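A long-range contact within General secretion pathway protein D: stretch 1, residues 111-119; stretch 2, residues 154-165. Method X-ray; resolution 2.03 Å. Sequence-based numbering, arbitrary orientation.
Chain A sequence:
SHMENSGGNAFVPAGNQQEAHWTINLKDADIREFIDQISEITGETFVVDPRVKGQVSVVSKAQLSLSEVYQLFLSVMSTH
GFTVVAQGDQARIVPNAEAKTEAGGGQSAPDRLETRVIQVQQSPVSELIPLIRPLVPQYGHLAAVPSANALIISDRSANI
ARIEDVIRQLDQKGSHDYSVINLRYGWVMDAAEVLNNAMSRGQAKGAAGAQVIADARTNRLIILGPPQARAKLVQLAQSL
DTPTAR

Stretch 1 (111-119) DRLETRVIQ
Stretch 2 154-165: SDRSANIARIED

How do the two stretches meet? Strand 114-119 pairs briefly, antiparallel, with strand 154-155: Glu 114 N donates to Asp 155 O (2.8 Å) and Asp 155 N to Glu 114 O (3.0 Å). After Arg 156, at the N-cap position, the chain turns into helix 157-165, which runs in roughly the same N-to-C direction as the first strand, at 24°, their axes 9.0 Å apart at closest.

What fixes the next pair, Thr 115 and Ser 154? Their CA atoms lie 4.2 Å apart in a non-hydrogen-bonded pair. Both side chains are m and share a face, bringing Thr 115 OG1 within 2.9 Å of Ser 154 OG, a hydrogen bond of undecided direction.

How do Glu 114 and Arg 116 reach the helix? Glu 114, extended through chi1 and chi2 (t, t, chi3 -27°), reaches the first helical turn, where Ser 157 OG (chi1 m) donates to Glu 114 OE1 at a very short 2.5 Å. Glu 114 OE2 accepts from Arg 116 NE at 2.9 Å, a salt bridge within the strand. Arg 116 (t, t, m, chi4 -177°), extended through chi1 and chi2 with a turn at chi3, starts sideways, yet its end nears the helix; Arg 116 NH1 forms a salt bridge with Glu 164 OE1 (2.8 Å), Glu 164 being t, t.

What packs against the Arg 116 guanidinium? Ile 160 (m, t) points toward the strand. Ile 160 CG2 covers one guanidinium face and sits 4.2 Å from CD1 of Ile 118, also m, t.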

# COMPACT_ATOMS: atom_id res chain seq x y z
N ASP A 111 17.02 14.17 9.84
CA ASP A 111 18.34 13.54 10.01
C ASP A 111 18.37 12.30 10.91
O ASP A 111 19.24 11.44 10.72
CB ASP A 111 19.37 14.58 10.53
N ARG A 112 17.44 12.19 11.88
CA ARG A 112 17.40 11.09 12.84
C ARG A 112 16.11 10.26 12.69
O ARG A 112 15.04 10.70 13.14
CB ARG A 112 17.54 11.62 14.28
N LEU A 113 16.21 9.07 12.05
CA LEU A 113 15.09 8.15 11.87
C LEU A 113 15.37 6.85 12.60
O LEU A 113 16.46 6.29 12.47
CB LEU A 113 14.86 7.84 10.37
CG LEU A 113 14.55 9.02 9.48
CD1 LEU A 113 14.20 8.56 8.08
CD2 LEU A 113 13.43 9.86 10.05
N GLU A 114 14.38 6.37 13.37
CA GLU A 114 14.50 5.08 14.05
C GLU A 114 13.60 4.09 13.32
O GLU A 114 12.50 4.46 12.95
CB GLU A 114 14.11 5.15 15.53
CG GLU A 114 14.17 3.80 16.25
CD GLU A 114 13.72 3.77 17.70
OE1 GLU A 114 13.81 4.81 18.39
OE2 GLU A 114 13.29 2.68 18.16
N THR A 115 14.08 2.85 13.09
CA THR A 115 13.32 1.74 12.53
C THR A 115 13.02 0.78 13.70
O THR A 115 13.94 0.10 14.17
CB THR A 115 14.07 1.07 11.41
OG1 THR A 115 14.32 2.04 10.40
CG2 THR A 115 13.30 -0.12 10.83
N ARG A 116 11.76 0.73 14.18
CA ARG A 116 11.37 -0.08 15.32
C ARG A 116 10.40 -1.20 14.94
O ARG A 116 9.49 -0.95 14.16
CB ARG A 116 10.69 0.82 16.37
CG ARG A 116 10.60 0.12 17.71
CD ARG A 116 9.86 0.90 18.74
NE ARG A 116 10.62 2.07 19.19
CZ ARG A 116 10.22 2.90 20.13
NH1 ARG A 116 9.04 2.73 20.73
NH2 ARG A 116 10.98 3.94 20.48
N VAL A 117 10.58 -2.41 15.50
CA VAL A 117 9.66 -3.53 15.32
C VAL A 117 8.72 -3.48 16.52
O VAL A 117 9.18 -3.40 17.66
CB VAL A 117 10.39 -4.89 15.24
CG1 VAL A 117 9.39 -6.04 15.09
CG2 VAL A 117 11.39 -4.92 14.10
N ILE A 118 7.41 -3.50 16.27
CA ILE A 118 6.37 -3.43 17.30
C ILE A 118 5.62 -4.73 17.24
O ILE A 118 4.97 -4.99 16.24
CB ILE A 118 5.42 -2.21 17.08
CG1 ILE A 118 6.22 -0.89 17.09
CG2 ILE A 118 4.34 -2.15 18.16
CD1 ILE A 118 5.38 0.40 16.86
N GLN A 119 5.71 -5.57 18.27
CA GLN A 119 4.95 -6.81 18.26
C GLN A 119 3.52 -6.48 18.69
O GLN A 119 3.32 -5.59 19.51
CB GLN A 119 5.58 -7.84 19.20
CG GLN A 119 5.00 -9.25 19.01
CD GLN A 119 6.06 -10.30 19.18
OE1 GLN A 119 6.33 -10.74 20.30
NE2 GLN A 119 6.71 -10.69 18.10
N SER A 154 9.25 3.17 10.65
CA SER A 154 10.37 4.10 10.63
C SER A 154 9.86 5.53 10.83
O SER A 154 9.00 5.96 10.09
CB SER A 154 11.18 4.03 9.35
OG SER A 154 11.77 2.76 9.22
N ASP A 155 10.38 6.23 11.85
CA ASP A 155 10.00 7.61 12.19
C ASP A 155 10.95 8.18 13.28
O ASP A 155 11.87 7.48 13.70
CB ASP A 155 8.54 7.65 12.72
CG ASP A 155 7.77 8.90 12.38
OD1 ASP A 155 8.40 9.95 12.19
OD2 ASP A 155 6.52 8.86 12.45
N ARG A 156 10.71 9.43 13.75
CA ARG A 156 11.48 9.99 14.87
C ARG A 156 11.04 9.24 16.14
O ARG A 156 9.85 8.95 16.28
CB ARG A 156 11.21 11.51 15.03
N SER A 157 11.99 8.90 17.04
CA SER A 157 11.72 8.16 18.29
C SER A 157 10.50 8.60 19.10
O SER A 157 9.79 7.74 19.63
CB SER A 157 12.96 8.10 19.17
OG SER A 157 13.91 7.30 18.49
N ALA A 158 10.23 9.91 19.16
CA ALA A 158 9.04 10.41 19.88
C ALA A 158 7.76 10.11 19.13
O ALA A 158 6.72 9.88 19.75
CB ALA A 158 9.17 11.91 20.12
N ASN A 159 7.83 10.08 17.79
CA ASN A 159 6.66 9.77 16.97
C ASN A 159 6.34 8.27 17.05
O ASN A 159 5.16 7.91 17.11
CB ASN A 159 6.90 10.17 15.52
N ILE A 160 7.38 7.40 17.10
CA ILE A 160 7.16 5.96 17.18
C ILE A 160 6.47 5.61 18.51
O ILE A 160 5.56 4.80 18.49
CB ILE A 160 8.43 5.11 16.96
CG1 ILE A 160 9.07 5.43 15.60
CG2 ILE A 160 8.08 3.60 17.09
CD1 ILE A 160 10.28 4.67 15.25
N ALA A 161 6.90 6.22 19.64
CA ALA A 161 6.28 5.99 20.95
C ALA A 161 4.79 6.31 20.92
O ALA A 161 4.00 5.57 21.50
CB ALA A 161 6.99 6.84 22.02
N ARG A 162 4.41 7.41 20.22
CA ARG A 162 3.01 7.82 20.10
C ARG A 162 2.22 6.78 19.32
O ARG A 162 1.12 6.41 19.75
CB ARG A 162 2.88 9.21 19.44
N ILE A 163 2.79 6.25 18.21
CA ILE A 163 2.13 5.21 17.40
C ILE A 163 2.02 3.91 18.20
O ILE A 163 1.01 3.21 18.10
CB ILE A 163 2.81 5.04 16.02
CG1 ILE A 163 2.64 6.31 15.18
CG2 ILE A 163 2.24 3.81 15.25
CD1 ILE A 163 3.61 6.43 14.04
N GLU A 164 3.05 3.56 18.97
CA GLU A 164 3.00 2.36 19.81
C GLU A 164 1.80 2.40 20.82
O GLU A 164 1.19 1.36 21.04
CB GLU A 164 4.35 2.14 20.51
CG GLU A 164 4.50 0.78 21.17
CD GLU A 164 5.91 0.22 21.27
OE1 GLU A 164 6.88 0.98 21.05
OE2 GLU A 164 6.04 -0.99 21.57
N ASP A 165 1.44 3.59 21.38
CA ASP A 165 0.25 3.71 22.26
C ASP A 165 -1.04 3.51 21.49
O ASP A 165 -1.98 2.95 22.04
CB ASP A 165 0.20 5.08 22.97